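Local coordinates for core protein VP4 (Bluetongue virus, PDB 2JHP) that caps viral messenger RNA, acting in the virus core as a multifunctional enzyme that carries out successive capping steps, methylation among them, at residues 126-135 with 142-152; 321-329 with 379-390. All coordinates share one frame; numbering follows the deposited sequence.

Contact 1 of 2, residues 126-135 with 142-152; sequences FKMAIEFHGS and DANPRLHKIYG. With SAH (S-adenosyl-L-homocysteine), chain B.
Phe-132 sits between Lys-149 and Tyr-151 in a parallel ladder: its N donates to Lys-149 O and its O accepts from Tyr-151 N. One step earlier, Lys-149 N binds Ile-130 O (2.8 Å), coming from above the carbonyl plane. The ladder closes at Tyr-151 O, which two donors of Ser-135 grip: the backbone N, in the carbonyl plane on a lone pair, and OG at 2.7 Å, tilted from that plane. Because Ser-135 OG is anti to its carbonyl carbon (chi1 -58°), the hydroxyl lies beside its own N, and both reach the same oxygen. His-148 ND1 adds a weak bond to Ala-129 O (3.3 Å). The His-133 ring is fixed in rotation by NE2, which donates within the ring plane to the anti side of Glu-131 OE1 (3.0 Å), well out of the carboxylate plane.

With helix 137-141 as the connection, these strands form a beta-alpha-beta crossover in the seven-stranded sheet of a Rossmann-like methyltransferase fold. Just past strand 131-132, Gly-134 O takes a hydrogen bond from the amino N of S-adenosyl-L-homocysteine (2.9 Å).

The aromatic contacts fall into two groups. Phe-126 points its CD2 edge at the face of His-148 in a T-shaped pair, ring centroids 5.0 Å apart and planes at 87°. Asp-142 O lies over the centre of one Phe-126 face, and Phe-132 CE2 approaches the opposite face. Elsewhere, His-133 and Tyr-151 run side by side, their planes 19° apart but offset, so that little of one ring lies over the other; His-400 meets both. Among apolar contacts, Ile-150 CD1 rests against Phe-132 CD1 at 3.7 Å.

Contact 2 of 2, residues 321-329 with 379-390; sequences TYLFPQPGA and GRFLKKRLFEHL. With GUN (guanine), chain D.
Strand 322-324 and helix 380-390 run almost antiparallel, at 166° with their axes 12.0 Å apart, and the backbones close in where Pro-327 CA comes 4.0 Å from Gly-379 CA, just before the helix starts. Side chains bridge the wider part. Leu-386 divides its two methyls: CD2 lies over the face of Phe-324 in a CH-pi contact, 3.6 Å from the ring centroid, and CD1 rests against Pro-327 CD at 3.9 Å. Leu-390 CD2 comes to the edge of the same Phe-324 ring. Leu-382, with CG anti to the backbone N (chi1 179°), puts CD2 3.8 Å from Pro-325 CB and also near Pro-327. At the far end, Tyr-322 and His-389 meet obliquely, His-389 CE1 being 3.4 Å from Tyr-322 OH, which bonds to His-353 ND1.

Pro-327 CG also packs on the backbone of Lys-383, whose chain then leaves toward the guanine. Lys-383 CG passes 3.2 Å from guanine N2, while NZ makes salt bridges with Asp-184 and Asp-176. Phe-387 presents a ring face to the base, N1 over its centre. One side of the helix thus packs on the outermost strand, within this chain, of a methyltransferase-like sheet, and residues on another side line part of the guanine pocket.

How the contacts relate
Contact 1 closes along the chain before contact 2 opens; their centres are 22 Å apart and their nearest atoms about 6 Å. Contact 1 lies in one seven-stranded sheet, and the strand of contact 2 edges a second with the same strand order, the chain leaving the first after strand 149-152, building the second from strand 192-196 to strand 335-341, and returning to the first at strand 393-394. Helix 380-391 leads into that return strand, where Val-393 pairs with Ile-150 of contact 1. Helix 137-141, which connects the segments of contact 1, packs on Phe-387, and its Asn-141 binds the guanine beside contact 2. One methyltransferase-like unit is therefore inserted in the other, with a guanine held at their junction.

Contact 1 of 2, residues 126-135 with 142-152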
loop_
_atom_site.group_PDB
_atom_site.type_symbol
_atom_site.label_atom_id
_atom_site.label_comp_id
_atom_site.label_asym_id
_atom_site.label_seq_id
_atom_site.Cartn_x
_atom_site.Cartn_y
_atom_site.Cartn_z
ATOM N N PHE A 126 9.845 -0.019 -3.812
ATOM C CA PHE A 126 10.560 -1.297 -3.811
ATOM C C PHE A 126 11.864 -1.159 -4.588
ATOM O O PHE A 126 12.828 -1.890 -4.332
ATOM C CB PHE A 126 9.710 -2.430 -4.392
ATOM C CG PHE A 126 8.696 -2.982 -3.434
ATOM C CD1 PHE A 126 7.329 -2.885 -3.705
ATOM C CD2 PHE A 126 9.098 -3.611 -2.248
ATOM C CE1 PHE A 126 6.376 -3.404 -2.809
ATOM C CE2 PHE A 126 8.148 -4.134 -1.346
ATOM C CZ PHE A 126 6.785 -4.024 -1.632
ATOM N N LYS A 127 11.887 -0.214 -5.526
ATOM C CA LYS A 127 13.084 0.066 -6.318
ATOM C C LYS A 127 14.095 0.872 -5.517
ATOM O O LYS A 127 15.301 0.728 -5.718
ATOM C CB LYS A 127 12.741 0.807 -7.619
ATOM C CG LYS A 127 11.871 0.016 -8.596
ATOM C CD LYS A 127 12.534 -1.305 -8.966
ATOM C CE LYS A 127 11.634 -2.191 -9.805
ATOM N NZ LYS A 127 12.132 -3.605 -9.807
ATOM N N MET A 128 13.606 1.697 -4.595
ATOM C CA MET A 128 14.464 2.647 -3.898
ATOM C C MET A 128 14.681 2.386 -2.403
ATOM O O MET A 128 15.485 3.073 -1.779
ATOM C CB MET A 128 13.965 4.079 -4.112
ATOM C CG MET A 128 13.790 4.492 -5.565
ATOM S SD MET A 128 15.341 4.614 -6.460
ATOM C CE MET A 128 14.769 5.205 -8.043
ATOM N N ALA A 129 13.999 1.406 -1.815
ATOM C CA ALA A 129 14.113 1.218 -0.359
ATOM C C ALA A 129 14.352 -0.215 0.111
ATOM O O ALA A 129 14.029 -1.177 -0.587
ATOM C CB ALA A 129 12.905 1.841 0.374
ATOM N N ILE A 130 14.947 -0.335 1.294
ATOM C CA ILE A 130 15.080 -1.615 1.980
ATOM C C ILE A 130 13.968 -1.744 3.029
ATOM O O ILE A 130 13.288 -2.758 3.071
ATOM C CB ILE A 130 16.518 -1.828 2.596
ATOM C CG1 ILE A 130 17.511 -2.350 1.544
ATOM C CG2 ILE A 130 16.499 -2.816 3.749
ATOM C CD1 ILE A 130 17.928 -1.328 0.532
ATOM N N GLU A 131 13.775 -0.710 3.847
ATOM C CA GLU A 131 12.816 -0.752 4.957
ATOM C C GLU A 131 11.408 -0.258 4.576
ATOM O O GLU A 131 11.266 0.773 3.898
ATOM C CB GLU A 131 13.325 0.079 6.136
ATOM C CG GLU A 131 14.641 -0.369 6.740
ATOM C CD GLU A 131 14.855 0.171 8.144
ATOM O OE1 GLU A 131 14.084 1.051 8.573
ATOM O OE2 GLU A 131 15.789 -0.286 8.827
ATOM N N PHE A 132 10.382 -0.996 5.018
ATOM C CA PHE A 132 8.977 -0.608 4.829
ATOM C C PHE A 132 8.232 -0.572 6.149
ATOM O O PHE A 132 8.182 -1.567 6.870
ATOM C CB PHE A 132 8.276 -1.533 3.855
ATOM C CG PHE A 132 8.736 -1.361 2.465
ATOM C CD1 PHE A 132 9.986 -1.842 2.067
ATOM C CD2 PHE A 132 7.939 -0.696 1.536
ATOM C CE1 PHE A 132 10.427 -1.671 0.762
ATOM C CE2 PHE A 132 8.371 -0.515 0.225
ATOM C CZ PHE A 132 9.619 -1.002 -0.161
ATOM N N HIS A 133 7.664 0.589 6.470
ATOM C CA HIS A 133 6.924 0.749 7.717
ATOM C C HIS A 133 5.412 0.860 7.510
ATOM O O HIS A 133 4.945 1.156 6.409
ATOM C CB HIS A 133 7.502 1.907 8.526
ATOM C CG HIS A 133 8.932 1.691 8.922
ATOM N ND1 HIS A 133 9.295 1.134 10.130
ATOM C CD2 HIS A 133 10.087 1.920 8.252
ATOM C CE1 HIS A 133 10.611 1.044 10.195
ATOM N NE2 HIS A 133 11.116 1.514 9.068
ATOM N N GLY A 134 4.665 0.577 8.579
ATOM C CA GLY A 134 3.201 0.480 8.560
ATOM C C GLY A 134 2.700 -0.587 7.597
ATOM O O GLY A 134 1.672 -0.408 6.939
ATOM N N SER A 135 3.424 -1.698 7.508
ATOM C CA SER A 135 3.188 -2.643 6.415
ATOM C C SER A 135 2.088 -3.594 6.771
ATOM O O SER A 135 1.781 -3.769 7.933
ATOM C CB SER A 135 4.453 -3.438 6.069
ATOM O OG SER A 135 5.530 -2.593 5.711
ATOM N N ASP A 142 4.503 -8.246 -2.388
ATOM C CA ASP A 142 5.354 -7.793 -3.484
ATOM C C ASP A 142 6.827 -7.623 -3.091
ATOM O O ASP A 142 7.614 -7.056 -3.853
ATOM C CB ASP A 142 4.787 -6.510 -4.108
ATOM C CG ASP A 142 3.399 -6.704 -4.707
ATOM O OD1 ASP A 142 3.194 -7.688 -5.436
ATOM O OD2 ASP A 142 2.501 -5.868 -4.452
ATOM N N ALA A 143 7.195 -8.137 -1.917
ATOM C CA ALA A 143 8.535 -7.928 -1.343
ATOM C C ALA A 143 9.469 -9.094 -1.583
ATOM O O ALA A 143 9.054 -10.249 -1.504
ATOM C CB ALA A 143 8.443 -7.652 0.157
ATOM N N ASN A 144 10.730 -8.782 -1.871
ATOM C CA ASN A 144 11.804 -9.770 -1.925
ATOM C C ASN A 144 12.286 -9.978 -0.507
ATOM O O ASN A 144 12.976 -9.131 0.040
ATOM C CB ASN A 144 12.938 -9.254 -2.805
ATOM C CG ASN A 144 14.131 -10.212 -2.867
ATOM O OD1 ASN A 144 14.188 -11.235 -2.162
ATOM N ND2 ASN A 144 15.096 -9.876 -3.722
ATOM N N PRO A 145 11.888 -11.096 0.119
ATOM C CA PRO A 145 12.134 -11.230 1.565
ATOM C C PRO A 145 13.613 -11.334 1.902
ATOM O O PRO A 145 13.987 -11.228 3.070
ATOM C CB PRO A 145 11.394 -12.520 1.933
ATOM C CG PRO A 145 11.263 -13.274 0.664
ATOM C CD PRO A 145 11.183 -12.267 -0.440
ATOM N N ARG A 146 14.434 -11.527 0.871
ATOM C CA ARG A 146 15.881 -11.641 1.017
ATOM C C ARG A 146 16.588 -10.283 0.925
ATOM O O ARG A 146 17.800 -10.200 1.111
ATOM C CB ARG A 146 16.450 -12.600 -0.037
ATOM C CG ARG A 146 16.215 -14.080 0.238
ATOM C CD ARG A 146 16.969 -14.962 -0.763
ATOM N NE ARG A 146 18.332 -14.476 -1.028
ATOM C CZ ARG A 146 19.449 -14.962 -0.479
ATOM N NH1 ARG A 146 19.410 -15.976 0.383
ATOM N NH2 ARG A 146 20.619 -14.424 -0.798
ATOM N N LEU A 147 15.831 -9.227 0.638
ATOM C CA LEU A 147 16.380 -7.885 0.523
ATOM C C LEU A 147 15.617 -6.873 1.373
ATOM O O LEU A 147 16.196 -6.216 2.235
ATOM C CB LEU A 147 16.345 -7.433 -0.927
ATOM C CG LEU A 147 17.048 -6.106 -1.249
ATOM C CD1 LEU A 147 18.536 -6.311 -1.349
ATOM C CD2 LEU A 147 16.514 -5.570 -2.547
ATOM N N HIS A 148 14.318 -6.743 1.112
ATOM C CA HIS A 148 13.466 -5.817 1.843
ATOM C C HIS A 148 13.228 -6.278 3.282
ATOM O O HIS A 148 13.152 -7.472 3.555
ATOM C CB HIS A 148 12.128 -5.639 1.127
ATOM C CG HIS A 148 12.260 -5.303 -0.328
ATOM N ND1 HIS A 148 12.385 -4.009 -0.788
ATOM C CD2 HIS A 148 12.291 -6.097 -1.427
ATOM C CE1 HIS A 148 12.482 -4.023 -2.104
ATOM N NE2 HIS A 148 12.430 -5.276 -2.517
ATOM N N LYS A 149 13.131 -5.301 4.181
ATOM C CA LYS A 149 12.794 -5.497 5.583
ATOM C C LYS A 149 11.430 -4.853 5.811
ATOM O O LYS A 149 11.268 -3.640 5.636
ATOM C CB LYS A 149 13.847 -4.848 6.491
ATOM C CG LYS A 149 15.295 -5.334 6.282
ATOM C CD LYS A 149 15.471 -6.794 6.667
ATOM C CE LYS A 149 16.762 -7.365 6.096
ATOM N NZ LYS A 149 16.714 -8.857 5.989
ATOM N N ILE A 150 10.446 -5.678 6.169
ATOM C CA ILE A 150 9.053 -5.246 6.250
ATOM C C ILE A 150 8.581 -5.124 7.701
ATOM O O ILE A 150 8.484 -6.125 8.423
ATOM C CB ILE A 150 8.119 -6.215 5.476
ATOM C CG1 ILE A 150 8.582 -6.431 4.021
ATOM C CG2 ILE A 150 6.669 -5.764 5.575
ATOM C CD1 ILE A 150 8.852 -5.164 3.183
ATOM N N TYR A 151 8.290 -3.889 8.104
ATOM C CA TYR A 151 7.819 -3.561 9.444
ATOM C C TYR A 151 6.406 -3.009 9.438
ATOM O O TYR A 151 5.893 -2.530 8.418
ATOM C CB TYR A 151 8.703 -2.502 10.088
ATOM C CG TYR A 151 10.185 -2.805 10.090
ATOM C CD1 TYR A 151 11.054 -2.161 9.198
ATOM C CD2 TYR A 151 10.737 -3.711 10.996
ATOM C CE1 TYR A 151 12.425 -2.422 9.207
ATOM C CE2 TYR A 151 12.122 -3.967 10.995
ATOM C CZ TYR A 151 12.938 -3.323 10.101
ATOM O OH TYR A 151 14.269 -3.597 10.126
ATOM N N GLY A 152 5.796 -3.053 10.613
ATOM C CA GLY A 152 4.428 -2.587 10.812
ATOM C C GLY A 152 3.923 -2.903 12.204
ATOM O O GLY A 152 4.672 -3.382 13.065
HETATM N N SAH B . 1.830 0.691 4.246
HETATM C CA SAH B . 0.859 -0.210 3.549
HETATM C CB SAH B . -0.463 -0.435 4.289
HETATM C CG SAH B . -0.980 0.608 5.262
HETATM S SD SAH B . -2.355 -0.062 6.237
HETATM C C SAH B . 0.608 0.198 2.106
HETATM O O SAH B . 1.543 0.559 1.387
HETATM O OXT SAH B . -0.519 0.143 1.616
HETATM C "C5'" SAH B . -1.782 0.868 7.688
HETATM C "C4'" SAH B . -1.064 -0.003 8.705
HETATM O "O4'" SAH B . -0.063 0.735 9.378
HETATM C "C3'" SAH B . -2.006 -0.555 9.771
HETATM O "O3'" SAH B . -1.639 -1.910 9.975
HETATM C "C2'" SAH B . -1.677 0.247 11.020
HETATM O "O2'" SAH B . -1.812 -0.496 12.202
HETATM C "C1'" SAH B . -0.207 0.596 10.788
HETATM N N9 SAH B . 0.229 1.800 11.530
HETATM C C8 SAH B . -0.495 2.944 11.774
HETATM N N7 SAH B . 0.274 3.800 12.495
HETATM C C5 SAH B . 1.479 3.222 12.717
HETATM C C6 SAH B . 2.632 3.646 13.383
HETATM N N6 SAH B . 2.673 4.847 13.956
HETATM N N1 SAH B . 3.741 2.823 13.438
HETATM C C2 SAH B . 3.708 1.578 12.834
HETATM N N3 SAH B . 2.568 1.153 12.173
HETATM C C4 SAH B . 1.467 1.959 12.114
#

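Contact 2 of 2, residues 321-329 with 379-390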
loop_
_atom_site.group_PDB
_atom_site.type_symbol
_atom_site.label_atom_id
_atom_site.label_comp_id
_atom_site.label_asym_id
_atom_site.label_seq_id
_atom_site.Cartn_x
_atom_site.Cartn_y
_atom_site.Cartn_z
ATOM N N THR A 321 5.212 -21.900 20.483
ATOM C CA THR A 321 5.288 -20.446 20.547
ATOM C C THR A 321 3.848 -19.906 20.557
ATOM O O THR A 321 3.458 -19.177 21.468
ATOM C CB THR A 321 6.121 -19.860 19.372
ATOM O OG1 THR A 321 7.505 -20.220 19.517
ATOM C CG2 THR A 321 5.996 -18.336 19.311
ATOM N N TYR A 322 3.062 -20.283 19.552
ATOM C CA TYR A 322 1.641 -19.942 19.524
ATOM C C TYR A 322 0.798 -21.157 19.169
ATOM O O TYR A 322 1.280 -22.096 18.547
ATOM C CB TYR A 322 1.334 -18.836 18.503
ATOM C CG TYR A 322 2.072 -17.521 18.665
ATOM C CD1 TYR A 322 2.847 -17.018 17.632
ATOM C CD2 TYR A 322 1.969 -16.765 19.839
ATOM C CE1 TYR A 322 3.512 -15.805 17.760
ATOM C CE2 TYR A 322 2.635 -15.556 19.979
ATOM C CZ TYR A 322 3.402 -15.080 18.936
ATOM O OH TYR A 322 4.060 -13.881 19.064
ATOM N N LEU A 323 -0.461 -21.127 19.592
ATOM C CA LEU A 323 -1.485 -22.013 19.058
ATOM C C LEU A 323 -2.585 -21.136 18.471
ATOM O O LEU A 323 -3.074 -20.208 19.127
ATOM C CB LEU A 323 -2.056 -22.933 20.141
ATOM C CG LEU A 323 -1.108 -23.857 20.915
ATOM C CD1 LEU A 323 -1.821 -24.466 22.132
ATOM C CD2 LEU A 323 -0.526 -24.953 20.038
ATOM N N PHE A 324 -2.959 -21.391 17.224
ATOM C CA PHE A 324 -4.043 -20.609 16.648
ATOM C C PHE A 324 -5.048 -21.372 15.812
ATOM O O PHE A 324 -4.783 -22.493 15.381
ATOM C CB PHE A 324 -3.534 -19.376 15.896
ATOM C CG PHE A 324 -2.223 -19.562 15.205
ATOM C CD1 PHE A 324 -2.033 -20.598 14.302
ATOM C CD2 PHE A 324 -1.188 -18.658 15.431
ATOM C CE1 PHE A 324 -0.815 -20.749 13.641
ATOM C CE2 PHE A 324 0.038 -18.789 14.780
ATOM C CZ PHE A 324 0.223 -19.835 13.879
ATOM N N PRO A 325 -6.225 -20.756 15.599
ATOM C CA PRO A 325 -7.278 -21.370 14.797
ATOM C C PRO A 325 -6.872 -21.470 13.331
ATOM O O PRO A 325 -5.961 -20.770 12.886
ATOM C CB PRO A 325 -8.462 -20.413 14.966
ATOM C CG PRO A 325 -8.109 -19.533 16.128
ATOM C CD PRO A 325 -6.625 -19.432 16.111
ATOM N N GLN A 326 -7.547 -22.352 12.603
ATOM C CA GLN A 326 -7.224 -22.633 11.209
ATOM C C GLN A 326 -8.263 -22.049 10.266
ATOM O O GLN A 326 -9.442 -22.389 10.358
ATOM C CB GLN A 326 -7.122 -24.140 10.970
ATOM C CG GLN A 326 -6.203 -24.858 11.940
ATOM C CD GLN A 326 -5.874 -26.246 11.470
ATOM O OE1 GLN A 326 -5.264 -26.425 10.415
ATOM N NE2 GLN A 326 -6.278 -27.242 12.241
ATOM N N PRO A 327 -7.826 -21.158 9.361
ATOM C CA PRO A 327 -8.711 -20.624 8.330
ATOM C C PRO A 327 -9.225 -21.751 7.441
ATOM O O PRO A 327 -8.455 -22.640 7.074
ATOM C CB PRO A 327 -7.799 -19.688 7.522
ATOM C CG PRO A 327 -6.625 -19.446 8.364
ATOM C CD PRO A 327 -6.461 -20.614 9.263
ATOM N N GLY A 328 -10.518 -21.713 7.115
ATOM C CA GLY A 328 -11.138 -22.687 6.213
ATOM C C GLY A 328 -11.474 -24.030 6.842
ATOM O O GLY A 328 -11.927 -24.948 6.150
ATOM N N ALA A 329 -11.257 -24.146 8.149
ATOM C CA ALA A 329 -11.553 -25.373 8.874
ATOM C C ALA A 329 -13.021 -25.411 9.293
ATOM O O ALA A 329 -13.642 -24.366 9.488
ATOM C CB ALA A 329 -10.640 -25.508 10.090
ATOM N N GLY A 379 -12.553 -17.342 7.786
ATOM C CA GLY A 379 -11.131 -17.576 7.594
ATOM C C GLY A 379 -10.333 -16.550 6.821
ATOM O O GLY A 379 -9.126 -16.460 7.015
ATOM N N ARG A 380 -10.987 -15.787 5.946
ATOM C CA ARG A 380 -10.272 -14.884 5.035
ATOM C C ARG A 380 -9.402 -13.888 5.784
ATOM O O ARG A 380 -8.200 -13.784 5.535
ATOM C CB ARG A 380 -11.246 -14.164 4.088
ATOM C CG ARG A 380 -10.589 -13.175 3.134
ATOM C CD ARG A 380 -11.531 -12.791 2.010
ATOM N NE ARG A 380 -10.984 -11.703 1.203
ATOM C CZ ARG A 380 -11.451 -10.458 1.192
ATOM N NH1 ARG A 380 -12.498 -10.121 1.934
ATOM N NH2 ARG A 380 -10.867 -9.546 0.429
ATOM N N PHE A 381 -10.016 -13.183 6.723
ATOM C CA PHE A 381 -9.320 -12.187 7.517
ATOM C C PHE A 381 -8.441 -12.805 8.606
ATOM O O PHE A 381 -7.439 -12.213 9.008
ATOM C CB PHE A 381 -10.314 -11.170 8.070
ATOM C CG PHE A 381 -11.048 -10.409 6.994
ATOM C CD1 PHE A 381 -12.429 -10.529 6.850
ATOM C CD2 PHE A 381 -10.348 -9.577 6.113
ATOM C CE1 PHE A 381 -13.109 -9.825 5.852
ATOM C CE2 PHE A 381 -11.013 -8.874 5.116
ATOM C CZ PHE A 381 -12.400 -9.001 4.988
ATOM N N LEU A 382 -8.802 -13.997 9.073
ATOM C CA LEU A 382 -7.908 -14.731 9.964
ATOM C C LEU A 382 -6.614 -15.046 9.212
ATOM O O LEU A 382 -5.521 -14.744 9.692
ATOM C CB LEU A 382 -8.563 -16.013 10.516
ATOM C CG LEU A 382 -7.696 -16.884 11.443
ATOM C CD1 LEU A 382 -7.152 -16.086 12.654
ATOM C CD2 LEU A 382 -8.432 -18.113 11.916
ATOM N N LYS A 383 -6.745 -15.623 8.020
ATOM C CA LYS A 383 -5.581 -15.939 7.209
ATOM C C LYS A 383 -4.688 -14.712 7.030
ATOM O O LYS A 383 -3.498 -14.782 7.290
ATOM C CB LYS A 383 -5.986 -16.519 5.858
ATOM C CG LYS A 383 -4.865 -17.275 5.185
ATOM C CD LYS A 383 -5.354 -18.118 4.035
ATOM C CE LYS A 383 -5.677 -17.281 2.821
ATOM N NZ LYS A 383 -6.164 -18.139 1.706
ATOM N N LYS A 384 -5.271 -13.592 6.618
ATOM C CA LYS A 384 -4.529 -12.340 6.469
ATOM C C LYS A 384 -3.692 -12.024 7.701
ATOM O O LYS A 384 -2.472 -11.867 7.608
ATOM C CB LYS A 384 -5.482 -11.173 6.158
ATOM C CG LYS A 384 -4.802 -9.915 5.609
ATOM C CD LYS A 384 -5.823 -8.966 4.985
ATOM C CE LYS A 384 -5.368 -7.504 5.010
ATOM N NZ LYS A 384 -5.400 -6.924 6.392
ATOM N N ARG A 385 -4.369 -11.959 8.846
ATOM C CA ARG A 385 -3.784 -11.602 10.134
ATOM C C ARG A 385 -2.693 -12.551 10.636
ATOM O O ARG A 385 -1.764 -12.119 11.321
ATOM C CB ARG A 385 -4.873 -11.525 11.194
ATOM C CG ARG A 385 -5.709 -10.277 11.154
ATOM C CD ARG A 385 -6.335 -10.093 12.515
ATOM N NE ARG A 385 -7.657 -9.476 12.468
ATOM C CZ ARG A 385 -8.505 -9.475 13.491
ATOM N NH1 ARG A 385 -8.160 -10.065 14.635
ATOM N NH2 ARG A 385 -9.690 -8.891 13.372
ATOM N N LEU A 386 -2.825 -13.839 10.332
ATOM C CA LEU A 386 -1.796 -14.805 10.678
ATOM C C LEU A 386 -0.547 -14.491 9.841
ATOM O O LEU A 386 0.546 -14.322 10.364
ATOM C CB LEU A 386 -2.290 -16.244 10.432
ATOM C CG LEU A 386 -3.347 -16.883 11.347
ATOM C CD1 LEU A 386 -3.846 -18.207 10.773
ATOM C CD2 LEU A 386 -2.812 -17.120 12.750
ATOM N N PHE A 387 -0.741 -14.403 8.536
ATOM C CA PHE A 387 0.301 -14.052 7.600
ATOM C C PHE A 387 1.106 -12.843 8.071
ATOM O O PHE A 387 2.331 -12.917 8.171
ATOM C CB PHE A 387 -0.331 -13.760 6.230
ATOM C CG PHE A 387 0.660 -13.653 5.111
ATOM C CD1 PHE A 387 1.557 -14.678 4.864
ATOM C CD2 PHE A 387 0.668 -12.538 4.280
ATOM C CE1 PHE A 387 2.459 -14.591 3.830
ATOM C CE2 PHE A 387 1.560 -12.444 3.221
ATOM C CZ PHE A 387 2.459 -13.476 2.994
ATOM N N GLU A 388 0.405 -11.745 8.363
ATOM C CA GLU A 388 1.032 -10.487 8.772
ATOM C C GLU A 388 1.740 -10.593 10.120
ATOM O O GLU A 388 2.766 -9.945 10.357
ATOM C CB GLU A 388 -0.009 -9.378 8.844
ATOM C CG GLU A 388 -0.613 -8.980 7.485
ATOM C CD GLU A 388 -1.897 -8.152 7.604
ATOM O OE1 GLU A 388 -2.483 -8.086 8.712
ATOM O OE2 GLU A 388 -2.318 -7.563 6.579
ATOM N N HIS A 389 1.195 -11.414 11.008
ATOM C CA HIS A 389 1.749 -11.514 12.331
ATOM C C HIS A 389 3.022 -12.342 12.339
ATOM O O HIS A 389 3.966 -12.046 13.078
ATOM C CB HIS A 389 0.732 -12.063 13.327
ATOM C CG HIS A 389 1.211 -11.994 14.741
ATOM N ND1 HIS A 389 1.404 -13.116 15.516
ATOM C CD2 HIS A 389 1.605 -10.940 15.497
ATOM C CE1 HIS A 389 1.861 -12.755 16.702
ATOM N NE2 HIS A 389 1.999 -11.440 16.713
ATOM N N LEU A 390 3.044 -13.378 11.517
ATOM C CA LEU A 390 4.188 -14.264 11.463
ATOM C C LEU A 390 5.385 -13.621 10.753
ATOM O O LEU A 390 6.536 -13.841 11.154
ATOM C CB LEU A 390 3.812 -15.603 10.821
ATOM C CG LEU A 390 2.821 -16.484 11.614
ATOM C CD1 LEU A 390 2.515 -17.763 10.873
ATOM C CD2 LEU A 390 3.301 -16.815 13.036
HETATM N N9 GUN D . -4.055 -12.169 2.422
HETATM C C8 GUN D . -3.692 -11.378 1.408
HETATM N N7 GUN D . -2.634 -11.904 0.788
HETATM C C5 GUN D . -2.322 -13.037 1.406
HETATM C C6 GUN D . -1.324 -13.983 1.186
HETATM O O6 GUN D . -0.517 -13.843 0.266
HETATM N N1 GUN D . -1.266 -15.101 2.036
HETATM C C2 GUN D . -2.218 -15.206 3.079
HETATM N N2 GUN D . -2.182 -16.241 3.898
HETATM N N3 GUN D . -3.173 -14.276 3.261
HETATM C C4 GUN D . -3.234 -13.207 2.448
#